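Local coordinates for protein sulfate transporter 4.1, chloroplastic (Arabidopsis thaliana, PDB 7LHV) that cotransports sulfate with protons across the membrane as a member of the SLC26/SulP transporter family and may help to regulate sulfate assimilation, at residues Ala113-Lys118 with Ala436-Ala441; Leu154-Val159 with Ser383-Thr388; Gln146-Pro151 with Ser392-Asn397; Val159-Gly164 with Arg235-Val240. All coordinates share one frame; numbering follows the deposited sequence.

Contact 1. Residues Ala113-Lys118 with Ala436-Ala441; sequences AMSYAK and AIVISA
Ser-115 and Tyr-116 meet Ile-437, Val-438 and Ala-441 where two helices pass almost at right angles, with segment axes 9.2 Å apart and N-to-C directions 94° from each other. The closest backbone pair is Ser-115 and Val-438, whose CA atoms are separated by 6.1 Å, so the serine faces the other helix directly with its small side chain. Its CB lies against Val-438 CG2 at 3.5 Å. Its OG, set beside its own backbone N (chi1 -57°), comes alongside Ile-437 CG2 at 3.5 Å. The same Ser-115 OG is hydrogen-bonded to Pro-111 O, one turn earlier in its own helix. Tyr-116 starts off to one flank of the interface, but its phenol reaches across: Ala-441 CB sits at the ring edge, near the ring plane, 3.2 Å from Tyr-116 OH. Val-438 CG2 approaches the same ring obliquely, 4.4 Å from Tyr-116 CD1. The nearest atoms of the Tyr-116 side chain and the bound sulfate are about 4 Å apart, so the tyrosine brings this crossing to the edge of the anion site, consistent with the core-to-gate interface of SLC26 transporters. Behind it, helix 431-443 is backed by Leu-268 of helix 255-277 and by Ile-220 and Gln-224 of helix 206-229, whereas on the side of helix 91-119 the tyrosine leans on Pro-151 and Tyr-385.

Contact 2. Residues Leu154-Val159 with Ser383-Thr388; sequences LVSLLV and SAYPAT
Val-155 and Val-159, one helical turn apart, receive Pro-386 between them. Val-155 CG1 touches Pro-386 CB at 3.9 Å, while Val-159 CG2 reaches the other part of the pyrrolidine ring, 3.9 Å from Pro-386 CD. The same Val-159 CG2 also meets the edge of the neighbouring aromatic ring, 4.1 Å from Tyr-385 CD2, so one methyl group serves both proline and tyrosine. Ala-182 of helix 173-194 closes on the proline as well. This apolar seam joins helix 153-166 to the extended run that leads through strand 388-389 into helix 391-399. Two such short helices, each preceded by a short strand and starting inside the membrane, are a hallmark of the SLC26 fold. Further out, polar groups appear. Val-155 CG2 rests 3.6 Å from Thr-388 OG1, and Val-155 CG1 lies 3.6 Å from Pro-386 O. At the outer edge Tyr-385, its CG placed between its own N and carbonyl carbon (chi1 86°), extends its phenol to the helix and donates a hydrogen bond from OH to Ser-156 OG at 2.6 Å, with the serine oxygen in the plane of the ring. Ser-156 OG is bonded in turn to Val-152 O one turn back. On the backbone side, Tyr-385 O accepts a hydrogen bond from Ser-130 OG of helix 125-141.

Contact 3. Residues Gln146-Pro151 with Ser392-Asn397; sequences QLAIGP and SRSAVN. With SO4 (sulfate ion), chain D.
Arg-393, whose guanidinium ends at Pro-151, leaves its helix with CG beside the backbone N and bends at chi3 (-61°), which turns NE toward segment 146-151. Ser-394, with OG likewise beside its backbone N, accepts a hydrogen bond from Ala-148 N at 3.1 Å, nearly straight (174°). The guanidinium meets Pro-151 O at its edge: NH2 donates to that oxygen, though the place of this nitrogen is uncertain, and NH1 adds a weak bond at 3.3 Å. Gln-112 OE1 is a second, weak partner of NH1. Nearer the arginine's root, Ala-148 CB packs on Arg-393 CB at 3.6 Å. Ser-394 OG is also paired with Ser-390 O, while Leu-147 CD1 lies 3.3 Å from the same OG. One turn on, Asn-397 ND2 donates to Gln-146 O at 3.0 Å, keeping the acceptor in its own amide plane but standing 47° above the plane of the carbonyl. At the other end, Ser-392 OG bonds to sulfate O1 at 2.9 Å. The anion also takes Phe-391 N and Ala-153 N, consistent with the SLC26 substrate site between two helix starts. Strand 149-150 pairs antiparallel with strand 388-389, and three helices pack against the contact: 91-119 beside Arg-393 and Asn-397, 125-141 beside Leu-147 and Pro-151, and 330-358 beside Leu-147 and Ser-394.

Contact 4. Residues Val159-Gly164 with Arg235-Val240; sequences VSNALG and RSSKIV
Within 159-164, Ser-160 is the first residue to meet Arg-235, whose guanidinium edge is turned to the serine's backbone oxygen; the modelled approach is too close to interpret. Its hydroxyl stands further back, with Ser-160 OG 3.8 Å from Arg-235 NH2. Next, Asn-161 contributes both backbone and side chain. Its carbonyl oxygen accepts a weak hydrogen bond from Arg-235 NH2 at 3.2 Å, made by a nitrogen whose position is less certain. Its amide, with CG anti to the backbone N (chi1 -167°), reaches toward the loop, where Asn-161 ND2 lies 3.8 Å from Ser-237 CB. One turn after Ser-160, Gly-164 offers bare backbone: its CA lies over one face of the guanidinium, displaced toward the rim, 3.4 Å from Arg-235 CZ. The guanidinium therefore meets the helix by its edge at Ser-160 and Asn-161 and by one face at Gly-164. A basic group beside backbone oxygens near a helix C-terminus would be consistent with a favourable interaction with the helix dipole, tentatively given the uncertain nitrogen. At the surface of the SLC26 membrane domain, the loop after helix 206-229 thus closes on the last turns of helix 153-166, with Glu-478 and Ile-477 of helix 477-496 beside Asn-161 and Ser-237.

How the contacts relate
Along the chain the contacts are nested: contact 1 closes the longest loop, which holds contact 3, then contact 2, then contact 4. All lie in the sulfate permease region. Contacts 1, 2 and 3 are mutual neighbours, with centres 13 to 15 Å apart, and meet round Tyr-116, Pro-151 and Tyr-385. Strand 149-150 of contact 3 leads into helix 153-166, which serves contact 2 in its earlier turns and contact 4 in its later ones; Val-159 belongs to both. Contacts 3 and 4, centres 26 Å apart, lie toward opposite ends of this strand-helix run, which passes the sulfate where the helix starts, while contact 1 brings Tyr-116 of helix 91-119, packed on helix 431-443, close to that site.

Contact 1. Residues Ala113-Lys118 with Ala436-Ala441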
loop_
_atom_site.group_PDB
_atom_site.type_symbol
_atom_site.label_atom_id
_atom_site.label_comp_id
_atom_site.label_asym_id
_atom_site.label_seq_id
_atom_site.Cartn_x
_atom_site.Cartn_y
_atom_site.Cartn_z
ATOM N N ALA A 113 -19.916 -22.502 -21.266
ATOM C CA ALA A 113 -20.790 -21.485 -20.694
ATOM C C ALA A 113 -21.814 -22.108 -19.756
ATOM O O ALA A 113 -22.016 -21.628 -18.634
ATOM C CB ALA A 113 -21.484 -20.702 -21.807
ATOM N N MET A 114 -22.465 -23.192 -20.193
ATOM C CA MET A 114 -23.436 -23.842 -19.313
ATOM C C MET A 114 -22.766 -24.413 -18.065
ATOM O O MET A 114 -23.309 -24.310 -16.957
ATOM C CB MET A 114 -24.197 -24.933 -20.062
ATOM C CG MET A 114 -25.097 -24.416 -21.166
ATOM S SD MET A 114 -26.022 -25.732 -21.973
ATOM C CE MET A 114 -24.738 -26.506 -22.949
ATOM N N SER A 115 -21.583 -25.013 -18.223
ATOM C CA SER A 115 -20.885 -25.590 -17.078
ATOM C C SER A 115 -20.493 -24.522 -16.065
ATOM O O SER A 115 -20.637 -24.720 -14.853
ATOM C CB SER A 115 -19.654 -26.351 -17.559
ATOM O OG SER A 115 -20.009 -27.352 -18.491
ATOM N N TYR A 116 -19.994 -23.379 -16.542
ATOM C CA TYR A 116 -19.622 -22.300 -15.636
ATOM C C TYR A 116 -20.840 -21.679 -14.971
ATOM O O TYR A 116 -20.767 -21.281 -13.804
ATOM C CB TYR A 116 -18.830 -21.235 -16.387
ATOM C CG TYR A 116 -17.475 -21.700 -16.855
ATOM C CD1 TYR A 116 -16.776 -22.671 -16.159
ATOM C CD2 TYR A 116 -16.897 -21.169 -17.995
ATOM C CE1 TYR A 116 -15.539 -23.098 -16.585
ATOM C CE2 TYR A 116 -15.662 -21.589 -18.429
ATOM C CZ TYR A 116 -14.986 -22.553 -17.721
ATOM O OH TYR A 116 -13.754 -22.973 -18.151
ATOM N N ALA A 117 -21.961 -21.576 -15.690
ATOM C CA ALA A 117 -23.187 -21.101 -15.057
ATOM C C ALA A 117 -23.623 -22.042 -13.947
ATOM O O ALA A 117 -24.073 -21.596 -12.886
ATOM C CB ALA A 117 -24.295 -20.954 -16.095
ATOM N N LYS A 118 -23.505 -23.351 -14.175
ATOM C CA LYS A 118 -23.799 -24.311 -13.117
ATOM C C LYS A 118 -22.848 -24.143 -11.940
ATOM O O LYS A 118 -23.248 -24.294 -10.781
ATOM C CB LYS A 118 -23.725 -25.733 -13.666
ATOM C CG LYS A 118 -25.005 -26.213 -14.315
ATOM C CD LYS A 118 -26.099 -26.414 -13.285
ATOM C CE LYS A 118 -25.765 -27.566 -12.360
ATOM N NZ LYS A 118 -25.783 -28.867 -13.080
ATOM N N ALA A 436 -17.707 -32.643 -15.066
ATOM C CA ALA A 436 -16.463 -33.111 -15.663
ATOM C C ALA A 436 -15.841 -32.039 -16.545
ATOM O O ALA A 436 -14.617 -31.888 -16.581
ATOM C CB ALA A 436 -16.710 -34.387 -16.465
ATOM N N ILE A 437 -16.670 -31.285 -17.267
ATOM C CA ILE A 437 -16.149 -30.201 -18.097
ATOM C C ILE A 437 -15.486 -29.136 -17.232
ATOM O O ILE A 437 -14.402 -28.639 -17.561
ATOM C CB ILE A 437 -17.268 -29.606 -18.971
ATOM C CG1 ILE A 437 -17.648 -30.585 -20.079
ATOM C CG2 ILE A 437 -16.827 -28.291 -19.571
ATOM C CD1 ILE A 437 -18.882 -30.183 -20.832
ATOM N N VAL A 438 -16.117 -28.768 -16.115
ATOM C CA VAL A 438 -15.519 -27.775 -15.222
ATOM C C VAL A 438 -14.211 -28.295 -14.637
ATOM O O VAL A 438 -13.221 -27.556 -14.534
ATOM C CB VAL A 438 -16.507 -27.374 -14.111
ATOM C CG1 VAL A 438 -15.849 -26.408 -13.147
ATOM C CG2 VAL A 438 -17.733 -26.741 -14.704
ATOM N N ILE A 439 -14.188 -29.564 -14.229
ATOM C CA ILE A 439 -12.976 -30.139 -13.653
ATOM C C ILE A 439 -11.848 -30.140 -14.677
ATOM O O ILE A 439 -10.702 -29.801 -14.361
ATOM C CB ILE A 439 -13.258 -31.553 -13.119
ATOM C CG1 ILE A 439 -14.126 -31.486 -11.867
ATOM C CG2 ILE A 439 -11.962 -32.274 -12.813
ATOM C CD1 ILE A 439 -14.606 -32.833 -11.399
ATOM N N SER A 440 -12.153 -30.517 -15.920
ATOM C CA SER A 440 -11.144 -30.496 -16.973
ATOM C C SER A 440 -10.663 -29.079 -17.250
ATOM O O SER A 440 -9.473 -28.857 -17.495
ATOM C CB SER A 440 -11.705 -31.131 -18.244
ATOM O OG SER A 440 -10.805 -30.984 -19.328
ATOM N N ALA A 441 -11.575 -28.107 -17.227
ATOM C CA ALA A 441 -11.190 -26.723 -17.478
ATOM C C ALA A 441 -10.259 -26.198 -16.395
ATOM O O ALA A 441 -9.306 -25.468 -16.691
ATOM C CB ALA A 441 -12.433 -25.844 -17.584
#

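Contact 2. Residues Leu154-Val159 with Ser383-Thr388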
loop_
_atom_site.group_PDB
_atom_site.type_symbol
_atom_site.label_atom_id
_atom_site.label_comp_id
_atom_site.label_asym_id
_atom_site.label_seq_id
_atom_site.Cartn_x
_atom_site.Cartn_y
_atom_site.Cartn_z
ATOM N N LEU A 154 -12.826 -18.519 -12.663
ATOM C CA LEU A 154 -12.540 -17.744 -11.461
ATOM C C LEU A 154 -13.665 -16.766 -11.143
ATOM O O LEU A 154 -14.092 -16.649 -9.988
ATOM C CB LEU A 154 -11.213 -17.006 -11.620
ATOM C CG LEU A 154 -10.700 -16.288 -10.374
ATOM C CD1 LEU A 154 -10.551 -17.269 -9.234
ATOM C CD2 LEU A 154 -9.380 -15.604 -10.665
ATOM N N VAL A 155 -14.151 -16.042 -12.151
ATOM C CA VAL A 155 -15.228 -15.088 -11.917
ATOM C C VAL A 155 -16.502 -15.814 -11.508
ATOM O O VAL A 155 -17.255 -15.337 -10.653
ATOM C CB VAL A 155 -15.440 -14.204 -13.157
ATOM C CG1 VAL A 155 -16.766 -13.483 -13.084
ATOM C CG2 VAL A 155 -14.308 -13.206 -13.282
ATOM N N SER A 156 -16.759 -16.982 -12.101
ATOM C CA SER A 156 -17.908 -17.779 -11.685
ATOM C C SER A 156 -17.773 -18.225 -10.234
ATOM O O SER A 156 -18.751 -18.210 -9.479
ATOM C CB SER A 156 -18.073 -18.987 -12.604
ATOM O OG SER A 156 -18.405 -18.584 -13.920
ATOM N N LEU A 157 -16.566 -18.624 -9.826
ATOM C CA LEU A 157 -16.346 -19.003 -8.435
ATOM C C LEU A 157 -16.582 -17.830 -7.492
ATOM O O LEU A 157 -17.197 -17.990 -6.434
ATOM C CB LEU A 157 -14.932 -19.549 -8.259
ATOM C CG LEU A 157 -14.486 -19.771 -6.817
ATOM C CD1 LEU A 157 -15.259 -20.909 -6.181
ATOM C CD2 LEU A 157 -12.998 -20.042 -6.773
ATOM N N LEU A 158 -16.092 -16.643 -7.854
ATOM C CA LEU A 158 -16.291 -15.471 -7.002
ATOM C C LEU A 158 -17.765 -15.091 -6.917
ATOM O O LEU A 158 -18.261 -14.723 -5.843
ATOM C CB LEU A 158 -15.465 -14.298 -7.523
ATOM C CG LEU A 158 -13.956 -14.521 -7.552
ATOM C CD1 LEU A 158 -13.256 -13.331 -8.177
ATOM C CD2 LEU A 158 -13.434 -14.782 -6.159
ATOM N N VAL A 159 -18.478 -15.162 -8.042
ATOM C CA VAL A 159 -19.909 -14.877 -8.048
ATOM C C VAL A 159 -20.645 -15.862 -7.154
ATOM O O VAL A 159 -21.516 -15.476 -6.366
ATOM C CB VAL A 159 -20.449 -14.905 -9.488
ATOM C CG1 VAL A 159 -21.956 -15.030 -9.489
ATOM C CG2 VAL A 159 -20.017 -13.659 -10.235
ATOM N N SER A 383 -29.697 -9.399 -18.804
ATOM C CA SER A 383 -29.733 -10.597 -17.961
ATOM C C SER A 383 -28.483 -11.463 -18.134
ATOM O O SER A 383 -28.550 -12.620 -18.547
ATOM C CB SER A 383 -30.999 -11.413 -18.235
ATOM O OG SER A 383 -32.155 -10.598 -18.198
ATOM N N ALA A 384 -27.333 -10.889 -17.789
ATOM C CA ALA A 384 -26.071 -11.609 -17.822
ATOM C C ALA A 384 -25.281 -11.333 -16.553
ATOM O O ALA A 384 -25.432 -10.283 -15.927
ATOM C CB ALA A 384 -25.233 -11.223 -19.042
ATOM N N TYR A 385 -24.436 -12.284 -16.181
ATOM C CA TYR A 385 -23.570 -12.172 -15.018
ATOM C C TYR A 385 -22.126 -11.960 -15.468
ATOM O O TYR A 385 -21.795 -12.225 -16.629
ATOM C CB TYR A 385 -23.721 -13.419 -14.127
ATOM C CG TYR A 385 -22.864 -14.618 -14.456
ATOM C CD1 TYR A 385 -23.299 -15.585 -15.350
ATOM C CD2 TYR A 385 -21.641 -14.812 -13.831
ATOM C CE1 TYR A 385 -22.524 -16.690 -15.635
ATOM C CE2 TYR A 385 -20.862 -15.911 -14.112
ATOM C CZ TYR A 385 -21.309 -16.847 -15.012
ATOM O OH TYR A 385 -20.532 -17.944 -15.288
ATOM N N PRO A 386 -21.242 -11.463 -14.591
ATOM C CA PRO A 386 -19.992 -10.848 -15.068
ATOM C C PRO A 386 -19.187 -11.755 -15.991
ATOM O O PRO A 386 -19.047 -12.956 -15.753
ATOM C CB PRO A 386 -19.227 -10.563 -13.773
ATOM C CG PRO A 386 -20.252 -10.438 -12.749
ATOM C CD PRO A 386 -21.340 -11.389 -13.122
ATOM N N ALA A 387 -18.654 -11.156 -17.053
ATOM C CA ALA A 387 -17.897 -11.868 -18.070
ATOM C C ALA A 387 -16.583 -11.145 -18.317
ATOM O O ALA A 387 -16.574 -9.930 -18.534
ATOM C CB ALA A 387 -18.692 -11.971 -19.373
ATOM N N THR A 388 -15.479 -11.892 -18.286
ATOM C CA THR A 388 -14.167 -11.325 -18.568
ATOM C C THR A 388 -13.432 -12.165 -19.604
ATOM O O THR A 388 -14.003 -13.104 -20.165
ATOM C CB THR A 388 -13.331 -11.218 -17.291
ATOM O OG1 THR A 388 -13.227 -12.508 -16.678
ATOM C CG2 THR A 388 -13.970 -10.248 -16.312
#

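Contact 3. Residues Gln146-Pro151 with Ser392-Asn397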
loop_
_atom_site.group_PDB
_atom_site.type_symbol
_atom_site.label_atom_id
_atom_site.label_comp_id
_atom_site.label_asym_id
_atom_site.label_seq_id
_atom_site.Cartn_x
_atom_site.Cartn_y
_atom_site.Cartn_z
ATOM N N GLN A 146 -8.240 -10.734 -30.485
ATOM C CA GLN A 146 -8.274 -12.168 -30.255
ATOM C C GLN A 146 -8.883 -12.564 -28.919
ATOM O O GLN A 146 -9.093 -13.759 -28.692
ATOM C CB GLN A 146 -6.863 -12.775 -30.344
ATOM C CG GLN A 146 -6.268 -12.866 -31.744
ATOM C CD GLN A 146 -5.926 -11.519 -32.333
ATOM O OE1 GLN A 146 -6.451 -11.131 -33.374
ATOM N NE2 GLN A 146 -5.034 -10.794 -31.668
ATOM N N LEU A 147 -9.160 -11.613 -28.034
ATOM C CA LEU A 147 -9.701 -11.949 -26.725
ATOM C C LEU A 147 -11.126 -12.470 -26.846
ATOM O O LEU A 147 -11.939 -11.932 -27.601
ATOM C CB LEU A 147 -9.665 -10.732 -25.805
ATOM C CG LEU A 147 -10.000 -11.000 -24.340
ATOM C CD1 LEU A 147 -8.830 -11.649 -23.645
ATOM C CD2 LEU A 147 -10.386 -9.721 -23.635
ATOM N N ALA A 148 -11.426 -13.522 -26.091
ATOM C CA ALA A 148 -12.751 -14.125 -26.060
ATOM C C ALA A 148 -13.425 -13.785 -24.740
ATOM O O ALA A 148 -12.858 -14.020 -23.669
ATOM C CB ALA A 148 -12.668 -15.639 -26.244
ATOM N N ILE A 149 -14.641 -13.246 -24.822
ATOM C CA ILE A 149 -15.361 -12.709 -23.674
ATOM C C ILE A 149 -16.494 -13.656 -23.318
ATOM O O ILE A 149 -17.246 -14.094 -24.196
ATOM C CB ILE A 149 -15.888 -11.294 -23.965
ATOM C CG1 ILE A 149 -14.735 -10.302 -23.911
ATOM C CG2 ILE A 149 -16.961 -10.898 -22.975
ATOM C CD1 ILE A 149 -13.997 -10.337 -22.606
ATOM N N GLY A 150 -16.612 -13.981 -22.034
ATOM C CA GLY A 150 -17.648 -14.866 -21.565
ATOM C C GLY A 150 -17.396 -15.327 -20.147
ATOM O O GLY A 150 -16.539 -14.787 -19.441
ATOM N N PRO A 151 -18.152 -16.325 -19.696
ATOM C CA PRO A 151 -17.914 -16.879 -18.361
ATOM C C PRO A 151 -16.528 -17.492 -18.252
ATOM O O PRO A 151 -16.019 -18.096 -19.198
ATOM C CB PRO A 151 -19.008 -17.944 -18.220
ATOM C CG PRO A 151 -20.024 -17.599 -19.241
ATOM C CD PRO A 151 -19.277 -16.986 -20.373
ATOM N N SER A 392 -8.393 -19.861 -21.774
ATOM C CA SER A 392 -8.488 -20.984 -22.699
ATOM C C SER A 392 -9.065 -20.556 -24.042
ATOM O O SER A 392 -8.514 -20.880 -25.100
ATOM C CB SER A 392 -9.351 -22.087 -22.087
ATOM O OG SER A 392 -8.867 -22.470 -20.813
ATOM N N ARG A 393 -10.184 -19.832 -24.012
ATOM C CA ARG A 393 -10.869 -19.476 -25.248
ATOM C C ARG A 393 -10.071 -18.462 -26.058
ATOM O O ARG A 393 -10.046 -18.534 -27.290
ATOM C CB ARG A 393 -12.265 -18.949 -24.933
ATOM C CG ARG A 393 -13.272 -20.038 -24.620
ATOM C CD ARG A 393 -14.681 -19.499 -24.661
ATOM N NE ARG A 393 -14.867 -18.447 -23.671
ATOM C CZ ARG A 393 -15.192 -18.660 -22.405
ATOM N NH1 ARG A 393 -15.392 -19.881 -21.938
ATOM N NH2 ARG A 393 -15.314 -17.623 -21.583
ATOM N N SER A 394 -9.415 -17.510 -25.390
ATOM C CA SER A 394 -8.583 -16.555 -26.116
ATOM C C SER A 394 -7.417 -17.253 -26.795
ATOM O O SER A 394 -7.073 -16.933 -27.935
ATOM C CB SER A 394 -8.076 -15.465 -25.178
ATOM O OG SER A 394 -9.151 -14.840 -24.507
ATOM N N ALA A 395 -6.796 -18.215 -26.110
ATOM C CA ALA A 395 -5.752 -19.003 -26.754
ATOM C C ALA A 395 -6.300 -19.725 -27.976
ATOM O O ALA A 395 -5.804 -19.536 -29.093
ATOM C CB ALA A 395 -5.155 -19.996 -25.759
ATOM N N VAL A 396 -7.385 -20.484 -27.794
ATOM C CA VAL A 396 -7.960 -21.252 -28.898
ATOM C C VAL A 396 -8.281 -20.338 -30.073
ATOM O O VAL A 396 -8.109 -20.712 -31.239
ATOM C CB VAL A 396 -9.201 -22.023 -28.416
ATOM C CG1 VAL A 396 -10.003 -22.541 -29.593
ATOM C CG2 VAL A 396 -8.783 -23.166 -27.515
ATOM N N ASN A 397 -8.734 -19.120 -29.784
ATOM C CA ASN A 397 -8.883 -18.111 -30.824
ATOM C C ASN A 397 -7.535 -17.764 -31.448
ATOM O O ASN A 397 -7.446 -17.512 -32.654
ATOM C CB ASN A 397 -9.541 -16.864 -30.235
ATOM C CG ASN A 397 -10.415 -16.142 -31.228
ATOM O OD1 ASN A 397 -10.933 -16.744 -32.165
ATOM N ND2 ASN A 397 -10.593 -14.845 -31.026
HETATM S S SO4 D . -10.774 -19.959 -18.265
HETATM O O1 SO4 D . -9.838 -21.054 -18.494
HETATM O O2 SO4 D . -10.115 -18.693 -18.558
HETATM O O3 SO4 D . -11.194 -19.969 -16.870
HETATM O O4 SO4 D . -11.939 -20.122 -19.128
#

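Contact 4. Residues Val159-Gly164 with Arg235-Val240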
loop_
_atom_site.group_PDB
_atom_site.type_symbol
_atom_site.label_atom_id
_atom_site.label_comp_id
_atom_site.label_asym_id
_atom_site.label_seq_id
_atom_site.Cartn_x
_atom_site.Cartn_y
_atom_site.Cartn_z
ATOM N N VAL A 159 -18.478 -15.162 -8.042
ATOM C CA VAL A 159 -19.909 -14.877 -8.048
ATOM C C VAL A 159 -20.645 -15.862 -7.154
ATOM O O VAL A 159 -21.516 -15.476 -6.366
ATOM C CB VAL A 159 -20.449 -14.905 -9.488
ATOM C CG1 VAL A 159 -21.956 -15.030 -9.489
ATOM C CG2 VAL A 159 -20.017 -13.659 -10.235
ATOM N N SER A 160 -20.305 -17.148 -7.258
ATOM C CA SER A 160 -20.923 -18.146 -6.393
ATOM C C SER A 160 -20.620 -17.863 -4.931
ATOM O O SER A 160 -21.499 -17.996 -4.072
ATOM C CB SER A 160 -20.435 -19.542 -6.776
ATOM O OG SER A 160 -20.843 -20.496 -5.814
ATOM N N ASN A 161 -19.382 -17.470 -4.631
ATOM C CA ASN A 161 -19.002 -17.162 -3.258
ATOM C C ASN A 161 -19.862 -16.035 -2.698
ATOM O O ASN A 161 -20.440 -16.157 -1.611
ATOM C CB ASN A 161 -17.521 -16.797 -3.206
ATOM C CG ASN A 161 -16.978 -16.760 -1.802
ATOM O OD1 ASN A 161 -16.392 -15.767 -1.376
ATOM N ND2 ASN A 161 -17.169 -17.848 -1.068
ATOM N N ALA A 162 -19.986 -14.941 -3.452
ATOM C CA ALA A 162 -20.777 -13.806 -2.982
ATOM C C ALA A 162 -22.249 -14.176 -2.824
ATOM O O ALA A 162 -22.874 -13.868 -1.799
ATOM C CB ALA A 162 -20.617 -12.625 -3.941
ATOM N N LEU A 163 -22.820 -14.852 -3.824
ATOM C CA LEU A 163 -24.240 -15.183 -3.760
ATOM C C LEU A 163 -24.537 -16.110 -2.590
ATOM O O LEU A 163 -25.507 -15.897 -1.855
ATOM C CB LEU A 163 -24.706 -15.822 -5.066
ATOM C CG LEU A 163 -24.577 -14.998 -6.346
ATOM C CD1 LEU A 163 -25.534 -15.520 -7.407
ATOM C CD2 LEU A 163 -24.786 -13.520 -6.081
ATOM N N GLY A 164 -23.714 -17.142 -2.399
ATOM C CA GLY A 164 -23.908 -18.029 -1.268
ATOM C C GLY A 164 -23.724 -17.332 0.061
ATOM O O GLY A 164 -24.399 -17.664 1.039
ATOM N N ARG A 235 -21.693 -26.647 1.265
ATOM C CA ARG A 235 -21.233 -25.584 0.381
ATOM C C ARG A 235 -20.297 -24.665 1.158
ATOM O O ARG A 235 -20.719 -23.992 2.102
ATOM C CB ARG A 235 -22.432 -24.828 -0.186
ATOM C CG ARG A 235 -22.086 -23.793 -1.226
ATOM C CD ARG A 235 -21.865 -22.451 -0.569
ATOM N NE ARG A 235 -21.672 -21.388 -1.543
ATOM C CZ ARG A 235 -21.294 -20.158 -1.231
ATOM N NH1 ARG A 235 -21.100 -19.790 0.025
ATOM N NH2 ARG A 235 -21.099 -19.277 -2.206
ATOM N N SER A 236 -19.028 -24.638 0.758
ATOM C CA SER A 236 -18.054 -23.758 1.386
ATOM C C SER A 236 -16.883 -23.557 0.437
ATOM O O SER A 236 -16.699 -24.311 -0.520
ATOM C CB SER A 236 -17.572 -24.314 2.729
ATOM O OG SER A 236 -18.586 -24.203 3.715
ATOM N N SER A 237 -16.099 -22.520 0.718
ATOM C CA SER A 237 -14.909 -22.194 -0.051
ATOM C C SER A 237 -13.629 -22.676 0.617
ATOM O O SER A 237 -12.536 -22.304 0.181
ATOM C CB SER A 237 -14.836 -20.685 -0.292
ATOM O OG SER A 237 -13.629 -20.333 -0.938
ATOM N N LYS A 238 -13.737 -23.481 1.667
ATOM C CA LYS A 238 -12.590 -24.014 2.383
ATOM C C LYS A 238 -12.529 -25.526 2.212
ATOM O O LYS A 238 -13.560 -26.195 2.108
ATOM C CB LYS A 238 -12.655 -23.658 3.869
ATOM C CG LYS A 238 -12.970 -22.201 4.143
ATOM C CD LYS A 238 -13.192 -21.963 5.625
ATOM C CE LYS A 238 -13.519 -20.508 5.904
ATOM N NZ LYS A 238 -14.843 -20.132 5.339
ATOM N N ILE A 239 -11.307 -26.060 2.184
ATOM C CA ILE A 239 -11.123 -27.476 1.887
ATOM C C ILE A 239 -11.619 -28.350 3.031
ATOM O O ILE A 239 -12.216 -29.410 2.803
ATOM C CB ILE A 239 -9.647 -27.763 1.562
ATOM C CG1 ILE A 239 -9.208 -26.929 0.366
ATOM C CG2 ILE A 239 -9.438 -29.238 1.272
ATOM C CD1 ILE A 239 -10.058 -27.123 -0.861
ATOM N N VAL A 240 -11.364 -27.939 4.274
ATOM C CA VAL A 240 -11.690 -28.791 5.417
ATOM C C VAL A 240 -13.187 -29.074 5.521
ATOM O O VAL A 240 -13.560 -30.250 5.655
ATOM C CB VAL A 240 -11.104 -28.195 6.707
ATOM C CG1 VAL A 240 -11.525 -29.015 7.909
ATOM C CG2 VAL A 240 -9.589 -28.121 6.612
#